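Local coordinates for listeriolysin O (Listeria monocytogenes, PDB 4CDB), which binds cholesterol-containing host membranes, changes conformation and assembles into oligomeric pores that lyse the cell, at residues D170-S175 / K276-F281; L266-N271 / G326-I331; P49-Y54 / Y60-K65; T185-V190 / L194-G199. All coordinates share one frame; numbering follows the deposited sequence.

Interaction 1: D170-S175 / K276-F281; sequences DEMAYS and KVKAAF. With NA (sodium ion), chain K.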
loop_
_atom_site.group_PDB
_atom_site.type_symbol
_atom_site.label_atom_id
_atom_site.label_comp_id
_atom_site.label_asym_id
_atom_site.label_seq_id
_atom_site.Cartn_x
_atom_site.Cartn_y
_atom_site.Cartn_z
ATOM N N ASP A 170 -1.833 3.564 1.600
ATOM C CA ASP A 170 -1.856 2.594 0.506
ATOM C C ASP A 170 -0.502 2.478 -0.198
ATOM O O ASP A 170 0.269 3.439 -0.234
ATOM C CB ASP A 170 -2.957 2.929 -0.508
ATOM C CG ASP A 170 -2.865 4.354 -1.035
ATOM O OD1 ASP A 170 -1.872 5.052 -0.740
ATOM O OD2 ASP A 170 -3.792 4.775 -1.758
ATOM N N GLU A 171 -0.227 1.299 -0.753
ATOM C CA GLU A 171 1.031 1.033 -1.447
ATOM C C GLU A 171 0.897 -0.138 -2.410
ATOM O O GLU A 171 0.310 -1.166 -2.065
ATOM C CB GLU A 171 2.144 0.705 -0.449
ATOM C CG GLU A 171 2.971 1.889 0.005
ATOM C CD GLU A 171 3.813 2.486 -1.106
ATOM O OE1 GLU A 171 4.221 1.737 -2.021
ATOM O OE2 GLU A 171 4.077 3.705 -1.056
ATOM N N MET A 172 1.449 0.012 -3.609
ATOM C CA MET A 172 1.573 -1.118 -4.516
ATOM C C MET A 172 2.633 -2.044 -3.934
ATOM O O MET A 172 3.764 -1.625 -3.690
ATOM C CB MET A 172 1.973 -0.660 -5.920
ATOM C CG MET A 172 0.964 0.260 -6.600
ATOM S SD MET A 172 -0.675 -0.479 -6.777
ATOM C CE MET A 172 -0.277 -1.944 -7.727
ATOM N N ALA A 173 2.259 -3.295 -3.695
ATOM C CA ALA A 173 3.140 -4.246 -3.018
ATOM C C ALA A 173 4.252 -4.793 -3.919
ATOM O O ALA A 173 4.027 -5.090 -5.093
ATOM C CB ALA A 173 2.324 -5.389 -2.432
ATOM N N TYR A 174 5.448 -4.928 -3.354
ATOM C CA TYR A 174 6.587 -5.480 -4.083
ATOM C C TYR A 174 7.458 -6.391 -3.217
ATOM O O TYR A 174 7.984 -7.392 -3.701
ATOM C CB TYR A 174 7.427 -4.363 -4.707
ATOM C CG TYR A 174 6.694 -3.601 -5.785
ATOM C CD1 TYR A 174 6.410 -4.194 -7.008
ATOM C CD2 TYR A 174 6.278 -2.294 -5.578
ATOM C CE1 TYR A 174 5.735 -3.506 -7.998
ATOM C CE2 TYR A 174 5.602 -1.595 -6.563
ATOM C CZ TYR A 174 5.333 -2.206 -7.770
ATOM O OH TYR A 174 4.662 -1.517 -8.754
ATOM N N SER A 175 7.607 -6.045 -1.941
ATOM C CA SER A 175 8.356 -6.888 -1.010
ATOM C C SER A 175 7.863 -6.724 0.424
ATOM O O SER A 175 7.286 -5.694 0.777
ATOM C CB SER A 175 9.858 -6.602 -1.093
ATOM O OG SER A 175 10.181 -5.364 -0.489
ATOM N N LYS A 276 -2.602 1.419 -15.478
ATOM C CA LYS A 276 -3.651 2.228 -14.864
ATOM C C LYS A 276 -4.274 1.557 -13.642
ATOM O O LYS A 276 -5.269 2.043 -13.102
ATOM C CB LYS A 276 -4.750 2.536 -15.883
ATOM C CG LYS A 276 -4.414 3.640 -16.867
ATOM C CD LYS A 276 -5.592 3.908 -17.790
ATOM C CE LYS A 276 -5.428 5.221 -18.537
ATOM N NZ LYS A 276 -4.183 5.253 -19.351
ATOM N N VAL A 277 -3.685 0.445 -13.214
ATOM C CA VAL A 277 -4.226 -0.346 -12.111
ATOM C C VAL A 277 -4.391 0.462 -10.821
ATOM O O VAL A 277 -5.411 0.353 -10.140
ATOM C CB VAL A 277 -3.372 -1.606 -11.853
ATOM C CG1 VAL A 277 -3.860 -2.350 -10.625
ATOM C CG2 VAL A 277 -3.404 -2.514 -13.072
ATOM N N LYS A 278 -3.394 1.285 -10.504
ATOM C CA LYS A 278 -3.452 2.147 -9.325
ATOM C C LYS A 278 -4.663 3.078 -9.383
ATOM O O LYS A 278 -5.452 3.139 -8.440
ATOM C CB LYS A 278 -2.166 2.968 -9.194
ATOM C CG LYS A 278 -2.099 3.851 -7.953
ATOM C CD LYS A 278 -1.939 3.026 -6.683
ATOM C CE LYS A 278 -1.658 3.904 -5.469
ATOM N NZ LYS A 278 -2.799 4.803 -5.132
ATOM N N ALA A 279 -4.807 3.788 -10.497
ATOM C CA ALA A 279 -5.928 4.705 -10.690
ATOM C C ALA A 279 -7.259 3.964 -10.634
ATOM O O ALA A 279 -8.242 4.472 -10.093
ATOM C CB ALA A 279 -5.788 5.441 -12.012
ATOM N N ALA A 280 -7.281 2.759 -11.196
ATOM C CA ALA A 280 -8.466 1.913 -11.146
ATOM C C ALA A 280 -8.788 1.531 -9.705
ATOM O O ALA A 280 -9.944 1.598 -9.281
ATOM C CB ALA A 280 -8.261 0.671 -11.991
ATOM N N PHE A 281 -7.760 1.127 -8.965
ATOM C CA PHE A 281 -7.905 0.782 -7.555
ATOM C C PHE A 281 -8.398 1.981 -6.750
ATOM O O PHE A 281 -9.264 1.842 -5.886
ATOM C CB PHE A 281 -6.575 0.284 -6.979
ATOM C CG PHE A 281 -6.253 -1.146 -7.325
ATOM C CD1 PHE A 281 -7.171 -1.946 -7.985
ATOM C CD2 PHE A 281 -5.028 -1.693 -6.974
ATOM C CE1 PHE A 281 -6.872 -3.263 -8.295
ATOM C CE2 PHE A 281 -4.722 -3.008 -7.280
ATOM C CZ PHE A 281 -5.646 -3.795 -7.942
HETATM NA NA NA K . 6.818 2.124 -1.953
#

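Interaction 2: L266-N271 / G326-I331; sequences LKLSTN and GDLRDI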
loop_
_atom_site.group_PDB
_atom_site.type_symbol
_atom_site.label_atom_id
_atom_site.label_comp_id
_atom_site.label_asym_id
_atom_site.label_seq_id
_atom_site.Cartn_x
_atom_site.Cartn_y
_atom_site.Cartn_z
ATOM N N LEU A 266 -6.590 -4.049 3.523
ATOM C CA LEU A 266 -7.061 -4.492 2.214
ATOM C C LEU A 266 -5.938 -5.027 1.339
ATOM O O LEU A 266 -4.823 -4.502 1.349
ATOM C CB LEU A 266 -7.770 -3.349 1.483
ATOM C CG LEU A 266 -9.092 -2.869 2.077
ATOM C CD1 LEU A 266 -9.636 -1.700 1.277
ATOM C CD2 LEU A 266 -10.095 -4.006 2.118
ATOM N N LYS A 267 -6.245 -6.076 0.583
ATOM C CA LYS A 267 -5.329 -6.614 -0.412
ATOM C C LYS A 267 -6.024 -6.634 -1.770
ATOM O O LYS A 267 -6.778 -7.558 -2.077
ATOM C CB LYS A 267 -4.883 -8.024 -0.023
ATOM C CG LYS A 267 -3.967 -8.710 -1.027
ATOM C CD LYS A 267 -4.494 -10.098 -1.349
ATOM C CE LYS A 267 -3.378 -11.051 -1.733
ATOM N NZ LYS A 267 -3.891 -12.438 -1.907
ATOM N N LEU A 268 -5.783 -5.601 -2.569
ATOM C CA LEU A 268 -6.343 -5.521 -3.915
ATOM C C LEU A 268 -5.400 -6.218 -4.889
ATOM O O LEU A 268 -4.188 -6.030 -4.820
ATOM C CB LEU A 268 -6.543 -4.060 -4.326
ATOM C CG LEU A 268 -7.875 -3.373 -4.002
ATOM C CD1 LEU A 268 -8.361 -3.689 -2.595
ATOM C CD2 LEU A 268 -7.739 -1.869 -4.185
ATOM N N SER A 269 -5.953 -7.028 -5.789
ATOM C CA SER A 269 -5.131 -7.803 -6.714
ATOM C C SER A 269 -5.789 -7.994 -8.079
ATOM O O SER A 269 -7.015 -8.047 -8.188
ATOM C CB SER A 269 -4.788 -9.166 -6.107
ATOM O OG SER A 269 -5.958 -9.904 -5.812
ATOM N N THR A 270 -4.960 -8.103 -9.114
ATOM C CA THR A 270 -5.444 -8.330 -10.471
ATOM C C THR A 270 -4.355 -8.944 -11.343
ATOM O O THR A 270 -3.166 -8.809 -11.052
ATOM C CB THR A 270 -5.929 -7.025 -11.126
ATOM O OG1 THR A 270 -6.493 -7.315 -12.411
ATOM C CG2 THR A 270 -4.771 -6.048 -11.294
ATOM N N ASN A 271 -4.767 -9.616 -12.414
ATOM C CA ASN A 271 -3.825 -10.213 -13.354
ATOM C C ASN A 271 -3.494 -9.265 -14.502
ATOM O O ASN A 271 -2.688 -9.585 -15.377
ATOM C CB ASN A 271 -4.375 -11.531 -13.901
ATOM C CG ASN A 271 -5.793 -11.400 -14.423
ATOM O OD1 ASN A 271 -6.299 -10.293 -14.617
ATOM N ND2 ASN A 271 -6.444 -12.533 -14.656
ATOM N N GLY A 326 -15.650 -4.584 -7.386
ATOM C CA GLY A 326 -16.872 -3.818 -7.540
ATOM C C GLY A 326 -17.761 -3.883 -6.313
ATOM O O GLY A 326 -18.634 -3.034 -6.122
ATOM N N ASP A 327 -17.530 -4.888 -5.473
ATOM C CA ASP A 327 -18.369 -5.117 -4.302
ATOM C C ASP A 327 -17.821 -4.453 -3.039
ATOM O O ASP A 327 -18.303 -4.713 -1.936
ATOM C CB ASP A 327 -18.558 -6.617 -4.070
ATOM C CG ASP A 327 -18.954 -7.354 -5.335
ATOM O OD1 ASP A 327 -19.578 -6.729 -6.220
ATOM O OD2 ASP A 327 -18.638 -8.557 -5.448
ATOM N N LEU A 328 -16.816 -3.598 -3.198
ATOM C CA LEU A 328 -16.325 -2.806 -2.076
ATOM C C LEU A 328 -17.281 -1.654 -1.803
ATOM O O LEU A 328 -18.433 -1.684 -2.238
ATOM C CB LEU A 328 -14.911 -2.281 -2.331
ATOM C CG LEU A 328 -13.766 -3.159 -1.824
ATOM C CD1 LEU A 328 -12.456 -2.388 -1.835
ATOM C CD2 LEU A 328 -14.075 -3.646 -0.422
ATOM N N ARG A 329 -16.804 -0.648 -1.072
ATOM C CA ARG A 329 -17.620 0.505 -0.682
ATOM C C ARG A 329 -18.806 0.127 0.210
ATOM O O ARG A 329 -19.614 0.980 0.576
ATOM C CB ARG A 329 -18.093 1.289 -1.911
ATOM C CG ARG A 329 -16.999 2.089 -2.596
ATOM C CD ARG A 329 -17.062 3.546 -2.185
ATOM N NE ARG A 329 -16.774 3.741 -0.768
ATOM C CZ ARG A 329 -17.102 4.833 -0.087
ATOM N NH1 ARG A 329 -17.741 5.827 -0.691
ATOM N NH2 ARG A 329 -16.800 4.929 1.200
ATOM N N ASP A 330 -18.901 -1.153 0.552
ATOM C CA ASP A 330 -19.893 -1.636 1.500
ATOM C C ASP A 330 -19.184 -1.879 2.824
ATOM O O ASP A 330 -19.676 -1.503 3.889
ATOM C CB ASP A 330 -20.531 -2.934 1.001
ATOM C CG ASP A 330 -21.146 -2.793 -0.380
ATOM O OD1 ASP A 330 -21.465 -1.653 -0.781
ATOM O OD2 ASP A 330 -21.317 -3.825 -1.064
ATOM N N ILE A 331 -18.019 -2.514 2.738
ATOM C CA ILE A 331 -17.162 -2.737 3.896
ATOM C C ILE A 331 -16.640 -1.401 4.412
ATOM O O ILE A 331 -16.689 -1.120 5.611
ATOM C CB ILE A 331 -15.963 -3.653 3.547
ATOM C CG1 ILE A 331 -16.410 -5.112 3.405
ATOM C CG2 ILE A 331 -14.874 -3.543 4.602
ATOM C CD1 ILE A 331 -16.989 -5.468 2.047
#

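Interaction 3: P49-Y54 / Y60-K65; sequences PPRKGY and YIVVEK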
loop_
_atom_site.group_PDB
_atom_site.type_symbol
_atom_site.label_atom_id
_atom_site.label_comp_id
_atom_site.label_asym_id
_atom_site.label_seq_id
_atom_site.Cartn_x
_atom_site.Cartn_y
_atom_site.Cartn_z
ATOM N N PRO A 49 17.837 -7.430 -11.831
ATOM C CA PRO A 49 17.779 -8.304 -13.008
ATOM C C PRO A 49 17.436 -7.520 -14.270
ATOM O O PRO A 49 16.597 -6.620 -14.223
ATOM C CB PRO A 49 16.649 -9.278 -12.666
ATOM C CG PRO A 49 16.577 -9.270 -11.172
ATOM C CD PRO A 49 16.896 -7.858 -10.781
ATOM N N PRO A 50 18.083 -7.861 -15.393
ATOM C CA PRO A 50 17.906 -7.130 -16.651
ATOM C C PRO A 50 16.485 -7.232 -17.199
ATOM O O PRO A 50 15.752 -8.165 -16.869
ATOM C CB PRO A 50 18.891 -7.821 -17.599
ATOM C CG PRO A 50 19.082 -9.186 -17.023
ATOM C CD PRO A 50 19.002 -9.002 -15.539
ATOM N N ARG A 51 16.099 -6.259 -18.019
ATOM C CA ARG A 51 14.810 -6.291 -18.700
ATOM C C ARG A 51 14.736 -7.523 -19.593
ATOM O O ARG A 51 15.710 -7.870 -20.262
ATOM C CB ARG A 51 14.623 -5.022 -19.538
ATOM C CG ARG A 51 13.433 -5.055 -20.487
ATOM C CD ARG A 51 13.285 -3.740 -21.247
ATOM N NE ARG A 51 14.512 -3.363 -21.942
ATOM C CZ ARG A 51 14.656 -2.250 -22.657
ATOM N NH1 ARG A 51 13.646 -1.400 -22.776
ATOM N NH2 ARG A 51 15.812 -1.988 -23.255
ATOM N N LYS A 52 13.592 -8.199 -19.593
ATOM C CA LYS A 52 13.419 -9.359 -20.459
ATOM C C LYS A 52 12.065 -9.368 -21.160
ATOM O O LYS A 52 11.066 -8.880 -20.626
ATOM C CB LYS A 52 13.633 -10.666 -19.688
ATOM C CG LYS A 52 12.467 -11.087 -18.810
ATOM C CD LYS A 52 12.667 -12.507 -18.295
ATOM C CE LYS A 52 11.419 -13.026 -17.595
ATOM N NZ LYS A 52 11.562 -14.444 -17.149
ATOM N N GLY A 53 12.049 -9.922 -22.366
ATOM C CA GLY A 53 10.825 -10.057 -23.129
ATOM C C GLY A 53 10.635 -11.488 -23.588
ATOM O O GLY A 53 11.591 -12.149 -23.998
ATOM N N TYR A 54 9.400 -11.972 -23.515
ATOM C CA TYR A 54 9.096 -13.339 -23.922
ATOM C C TYR A 54 7.665 -13.470 -24.429
ATOM O O TYR A 54 6.829 -12.599 -24.193
ATOM C CB TYR A 54 9.336 -14.311 -22.764
ATOM C CG TYR A 54 8.483 -14.042 -21.544
ATOM C CD1 TYR A 54 8.892 -13.137 -20.575
ATOM C CD2 TYR A 54 7.275 -14.701 -21.359
ATOM C CE1 TYR A 54 8.118 -12.891 -19.457
ATOM C CE2 TYR A 54 6.494 -14.462 -20.245
ATOM C CZ TYR A 54 6.921 -13.556 -19.297
ATOM O OH TYR A 54 6.149 -13.313 -18.185
ATOM N N TYR A 60 2.848 -10.929 -26.079
ATOM C CA TYR A 60 4.278 -10.816 -25.821
ATOM C C TYR A 60 4.466 -9.987 -24.558
ATOM O O TYR A 60 3.948 -8.870 -24.460
ATOM C CB TYR A 60 4.995 -10.150 -26.993
ATOM C CG TYR A 60 6.503 -10.215 -26.894
ATOM C CD1 TYR A 60 7.197 -11.330 -27.340
ATOM C CD2 TYR A 60 7.233 -9.161 -26.353
ATOM C CE1 TYR A 60 8.573 -11.400 -27.252
ATOM C CE2 TYR A 60 8.612 -9.221 -26.263
ATOM C CZ TYR A 60 9.276 -10.343 -26.714
ATOM O OH TYR A 60 10.649 -10.409 -26.627
ATOM N N ILE A 61 5.201 -10.532 -23.593
ATOM C CA ILE A 61 5.340 -9.893 -22.289
ATOM C C ILE A 61 6.724 -9.280 -22.082
ATOM O O ILE A 61 7.745 -9.958 -22.226
ATOM C CB ILE A 61 5.063 -10.886 -21.137
ATOM C CG1 ILE A 61 3.711 -11.573 -21.334
ATOM C CG2 ILE A 61 5.112 -10.168 -19.793
ATOM C CD1 ILE A 61 2.528 -10.628 -21.287
ATOM N N VAL A 62 6.748 -7.994 -21.742
ATOM C CA VAL A 62 7.990 -7.315 -21.399
ATOM C C VAL A 62 8.028 -7.026 -19.896
ATOM O O VAL A 62 7.131 -6.376 -19.359
ATOM C CB VAL A 62 8.153 -5.997 -22.192
ATOM C CG1 VAL A 62 9.437 -5.301 -21.786
ATOM C CG2 VAL A 62 8.142 -6.263 -23.697
ATOM N N VAL A 63 9.059 -7.520 -19.215
ATOM C CA VAL A 63 9.172 -7.330 -17.771
ATOM C C VAL A 63 10.364 -6.448 -17.413
ATOM O O VAL A 63 11.509 -6.784 -17.723
ATOM C CB VAL A 63 9.303 -8.681 -17.030
ATOM C CG1 VAL A 63 9.465 -8.452 -15.532
ATOM C CG2 VAL A 63 8.097 -9.567 -17.316
ATOM N N GLU A 64 10.084 -5.320 -16.765
ATOM C CA GLU A 64 11.125 -4.397 -16.322
ATOM C C GLU A 64 11.238 -4.351 -14.798
ATOM O O GLU A 64 10.246 -4.516 -14.086
ATOM C CB GLU A 64 10.873 -2.990 -16.872
ATOM C CG GLU A 64 11.287 -2.796 -18.323
ATOM C CD GLU A 64 11.095 -1.368 -18.798
ATOM O OE1 GLU A 64 10.210 -0.675 -18.254
ATOM O OE2 GLU A 64 11.826 -0.940 -19.717
ATOM N N LYS A 65 12.454 -4.129 -14.309
ATOM C CA LYS A 65 12.703 -4.029 -12.875
ATOM C C LYS A 65 13.532 -2.788 -12.556
ATOM O O LYS A 65 14.468 -2.454 -13.286
ATOM C CB LYS A 65 13.411 -5.287 -12.362
ATOM C CG LYS A 65 12.596 -6.563 -12.498
ATOM C CD LYS A 65 13.349 -7.762 -11.948
ATOM C CE LYS A 65 12.545 -9.043 -12.100
ATOM N NZ LYS A 65 11.239 -8.970 -11.388
HETATM O O HOH W 1 15.150 -4.444 -15.860
HETATM O O HOH W 2 12.848 -8.266 -15.849
HETATM O O HOH W 3 13.521 -11.065 -25.558
#

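Interaction 4: T185-V190 / L194-G199; sequences TAFKAV and LNVNFG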
loop_
_atom_site.group_PDB
_atom_site.type_symbol
_atom_site.label_atom_id
_atom_site.label_comp_id
_atom_site.label_asym_id
_atom_site.label_seq_id
_atom_site.Cartn_x
_atom_site.Cartn_y
_atom_site.Cartn_z
ATOM N N THR A 185 6.063 -3.354 11.500
ATOM C CA THR A 185 6.304 -4.792 11.609
ATOM C C THR A 185 4.990 -5.554 11.773
ATOM O O THR A 185 4.897 -6.743 11.452
ATOM C CB THR A 185 7.254 -5.107 12.790
ATOM O OG1 THR A 185 8.478 -4.379 12.626
ATOM C CG2 THR A 185 7.571 -6.595 12.868
ATOM N N ALA A 186 3.967 -4.853 12.251
ATOM C CA ALA A 186 2.641 -5.438 12.424
ATOM C C ALA A 186 2.054 -5.978 11.118
ATOM O O ALA A 186 1.113 -6.768 11.141
ATOM C CB ALA A 186 1.694 -4.423 13.054
ATOM N N PHE A 187 2.610 -5.553 9.987
ATOM C CA PHE A 187 2.162 -6.053 8.690
ATOM C C PHE A 187 2.320 -7.572 8.563
ATOM O O PHE A 187 1.504 -8.227 7.914
ATOM C CB PHE A 187 2.886 -5.345 7.538
ATOM C CG PHE A 187 2.651 -5.989 6.199
ATOM C CD1 PHE A 187 1.459 -5.791 5.517
ATOM C CD2 PHE A 187 3.616 -6.804 5.629
ATOM C CE1 PHE A 187 1.236 -6.392 4.288
ATOM C CE2 PHE A 187 3.398 -7.407 4.401
ATOM C CZ PHE A 187 2.208 -7.202 3.732
ATOM N N LYS A 188 3.361 -8.124 9.184
ATOM C CA LYS A 188 3.632 -9.560 9.106
ATOM C C LYS A 188 2.477 -10.375 9.680
ATOM O O LYS A 188 2.110 -11.417 9.136
ATOM C CB LYS A 188 4.940 -9.918 9.820
ATOM C CG LYS A 188 6.145 -9.110 9.355
ATOM C CD LYS A 188 7.420 -9.481 10.110
ATOM C CE LYS A 188 8.164 -10.613 9.420
ATOM N NZ LYS A 188 9.637 -10.542 9.656
ATOM N N ALA A 189 1.909 -9.898 10.784
ATOM C CA ALA A 189 0.749 -10.547 11.386
ATOM C C ALA A 189 -0.453 -10.469 10.450
ATOM O O ALA A 189 -1.169 -11.451 10.256
ATOM C CB ALA A 189 0.419 -9.912 12.730
ATOM N N VAL A 190 -0.665 -9.292 9.872
ATOM C CA VAL A 190 -1.760 -9.088 8.932
ATOM C C VAL A 190 -1.563 -9.936 7.676
ATOM O O VAL A 190 -2.519 -10.486 7.131
ATOM C CB VAL A 190 -1.895 -7.600 8.537
ATOM C CG1 VAL A 190 -3.007 -7.411 7.521
ATOM C CG2 VAL A 190 -2.158 -6.751 9.768
ATOM N N LEU A 194 -3.770 -11.958 4.669
ATOM C CA LEU A 194 -3.789 -11.385 3.324
ATOM C C LEU A 194 -3.005 -12.226 2.320
ATOM O O LEU A 194 -3.466 -12.451 1.201
ATOM C CB LEU A 194 -3.235 -9.960 3.334
ATOM C CG LEU A 194 -4.079 -8.899 4.040
ATOM C CD1 LEU A 194 -3.463 -7.519 3.856
ATOM C CD2 LEU A 194 -5.512 -8.927 3.531
ATOM N N ASN A 195 -1.819 -12.674 2.728
ATOM C CA ASN A 195 -0.942 -13.476 1.878
ATOM C C ASN A 195 -0.615 -12.796 0.550
ATOM O O ASN A 195 -1.022 -13.264 -0.513
ATOM C CB ASN A 195 -1.539 -14.867 1.631
ATOM C CG ASN A 195 -1.773 -15.643 2.915
ATOM O OD1 ASN A 195 -2.894 -16.056 3.209
ATOM N ND2 ASN A 195 -0.711 -15.849 3.686
ATOM N N VAL A 196 0.121 -11.691 0.616
ATOM C CA VAL A 196 0.540 -10.978 -0.585
ATOM C C VAL A 196 1.481 -11.841 -1.424
ATOM O O VAL A 196 2.492 -12.339 -0.928
ATOM C CB VAL A 196 1.234 -9.646 -0.242
ATOM C CG1 VAL A 196 1.713 -8.956 -1.508
ATOM C CG2 VAL A 196 0.289 -8.743 0.549
ATOM N N ASN A 197 1.138 -12.021 -2.696
ATOM C CA ASN A 197 1.910 -12.882 -3.586
ATOM C C ASN A 197 3.101 -12.150 -4.202
ATOM O O ASN A 197 3.048 -11.724 -5.355
ATOM C CB ASN A 197 1.004 -13.444 -4.688
ATOM C CG ASN A 197 1.578 -14.683 -5.347
ATOM O OD1 ASN A 197 2.793 -14.833 -5.468
ATOM N ND2 ASN A 197 0.698 -15.580 -5.778
ATOM N N PHE A 198 4.176 -12.016 -3.431
ATOM C CA PHE A 198 5.368 -11.303 -3.881
ATOM C C PHE A 198 6.062 -12.000 -5.054
ATOM O O PHE A 198 6.699 -11.351 -5.887
ATOM C CB PHE A 198 6.352 -11.119 -2.723
ATOM C CG PHE A 198 5.809 -10.293 -1.589
ATOM C CD1 PHE A 198 5.547 -8.943 -1.760
ATOM C CD2 PHE A 198 5.578 -10.864 -0.346
ATOM C CE1 PHE A 198 5.054 -8.180 -0.715
ATOM C CE2 PHE A 198 5.086 -10.103 0.701
ATOM C CZ PHE A 198 4.824 -8.760 0.514
ATOM N N GLY A 199 5.939 -13.323 -5.110
ATOM C CA GLY A 199 6.536 -14.101 -6.179
ATOM C C GLY A 199 5.925 -13.795 -7.533
ATOM O O GLY A 199 6.639 -13.550 -8.505
#

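Interaction 1: D170-S175 / K276-F281
Lys-278, near the start of helix 277-286, reaches across to two side chains of strand 165-172: the thioether of Met-172 and the carboxylate of Asp-170. Its CG lies anti to the backbone N (chi1 -177°), and bends at chi2 and chi4 carry the chain past Met-172, so that the sulfur SD rests 3.7 Å from Lys-278 CD, with Met-172 CG also close. Met-172 is folded, bent at chi2 and chi3, which turns its end towards the helix. The ammonium group closes a long salt bridge, Lys-278 NZ to Asp-170 OD2 at 3.5 Å, the two side chains crossing at roughly a right angle. Asp-282, one turn later, hydrogen-bonds the same NZ, and Tyr-168 holds Asp-170 OD2; the lysine is shared between helix and sheet. Residues 274-283, which include the first turns of this helix, become a transmembrane beta strand in the pore; in the soluble form this segment is largely helical and docks on the core sheet, as in other cholesterol-dependent cytolysins. Between the two docking residues, Glu-171 points away from the helix and binds a sodium ion through OE1 at 2.6 Å, a site completed by Gln-178 and Tyr-368, while Lys-182 pairs with its OE2.

Interaction 2: L266-N271 / G326-I331
Leu-328 pushes one methyl group towards Leu-266 and Leu-268, two leucines that reach out from the same strand. The apolar contacts are made through terminal carbons alone: Leu-328 CD1 lies 4.3 Å from Leu-266 CD1 and 4.4 Å from Leu-268 CD1. Since Leu-266 CD1 and Leu-268 CD1 are themselves 4.5 Å apart, the three CD1 atoms form a nearly equilateral triangle. The fit is modest, burying 105 Å² in all, and the backbones stay well separated, with 10.3 Å between the CA atoms of Leu-266 and Leu-328. In Leu-268 the CB does not aim at the loop, but chi2 of 43° brings CD1 towards it.

The backbone interactions place these leucines in the fold. Strand 262-270 is an inner strand of the large antiparallel sheet of the cytolysin, hydrogen-bonded through Leu-266 and Leu-268 to strand 207-222 and through Lys-267 and Ser-269 to strand 303-310. Phe-305 of the latter strand touches both Leu-268 and Leu-328. The partner segment is a loop leading from strand 319-324 towards strand 345-353, and it turns sharply just after Leu-328, where Arg-329 adopts a left-handed backbone conformation (phi 63°) and lies at the solvent-exposed surface while the leucine before it is buried.

Interaction 3: P49-Y54 / Y60-K65
Lys-52 pairs with Val-63 and Tyr-54 with Ile-61 as hydrogen-bonded antiparallel pairs, with the non-hydrogen-bonded pair Gly-53 and Val-62 between them, and in this beta hairpin segments 52-54 and 60-65 run at 166° to each other, nearly antiparallel. Four backbone bonds hold them, the shortest from Ile-61 N to Tyr-54 O at 2.7 Å. Tyr-54 and Ile-61 lie side by side, and the CB of Ile-61 stands 4.0 Å from the centroid of the Tyr-54 ring in a CH-pi contact over the face; Val-63 CG2 adds a flank at 4.0 Å from Tyr-54 CE1. On the other face of the hairpin Gly-53 has no side chain, and Tyr-60 folds into that space: its CG is anti to the backbone N (chi1 -170°), one ring face receives Tyr-54 O, and OH comes 3.2 Å from Gly-53 C. Arg-51, its chain bent at chi3, and Glu-64 point the same way and form a long salt bridge, NH1 to OE2 at 3.6 Å, while Gly-406 accepts a bond from Arg-51 NE. Pro-49 lays its ring across the Lys-65 chain, CG to CD at 3.6 Å, and Lys-65 NZ reaches Ser-202 and Thr-371. Where the first segment leaves strand pairing, water stands in for a direct bond between Pro-49 O and Lys-65 N, while another, held also by Pro-50 O, adds a second donor to Val-63 O, which Lys-52 N already reaches.

Interaction 4: T185-V190 / L194-G199
Leu-194 and Val-190 lie one helical turn apart, side by side and pointing the same way. Along Leu-194, CB sits 3.9 Å from Val-190 O; CG, placed beside the backbone N by chi1 of -68°, lies 3.9 Å from Val-190 CG1; CD1 at the tip closes on the same methyl at 3.7 Å. CB, CG and CD1 thus run along the valine, while CD2 makes no close contact with it; the leucine also touches Val-308 of strand 303-310. The backbone N-H of Leu-194 donates to Val-190 O at 3.1 Å, almost straight (172°) and in the carbonyl plane, the i to i+4 bond of the last turn of helix 187-194. Asn-195 then breaks off the helix with a positive phi (56°), and Asn-197 N-caps the next one, helix 198-202, through Ala-200 N. These two short helices and the turn between them join the two segments that become transmembrane beta strands, 176-189 and 196-205; their compact soluble form is consistent with the helical bundle that unfolds into a hairpin when a cholesterol-dependent cytolysin inserts. Val-196 follows the turn and serves two rings: CG2 meets the edge of Phe-187 at CZ, 4.0 Å away, while CG1 lies 3.5 Å above one face of the Phe-198 ring, towards its rim. The two phenyl groups also meet each other rim to rim, Phe-187 CE2 to Phe-198 CZ at 4.4 Å, without stacking. Leu-179 of helix 176-183 touches both rings, and Val-210 of strand 207-222 packs against Phe-187 and Val-196.

Interactions 1, 2 and 4 form one cluster on the large antiparallel sheet, with centres about 12 Å (1 and 2), 15 Å (1 and 4) and 17 Å (2 and 4) apart. Phe-281 packs on Leu-268 between interactions 1 and 2, Phe-198 on Tyr-174 and Ser-175 between 1 and 4, and Lys-267 approaches the turn of 4. Along the chain interaction 3 comes first, in a separate sheet, its centre about 20 to 28 Å from those of the other three; interaction 4 opens and closes between the two segments of 1, and 1 and 2 interleave. The cluster therefore gathers parts of both membrane-inserting regions on one core, so both must leave this packing to become strands in the pore.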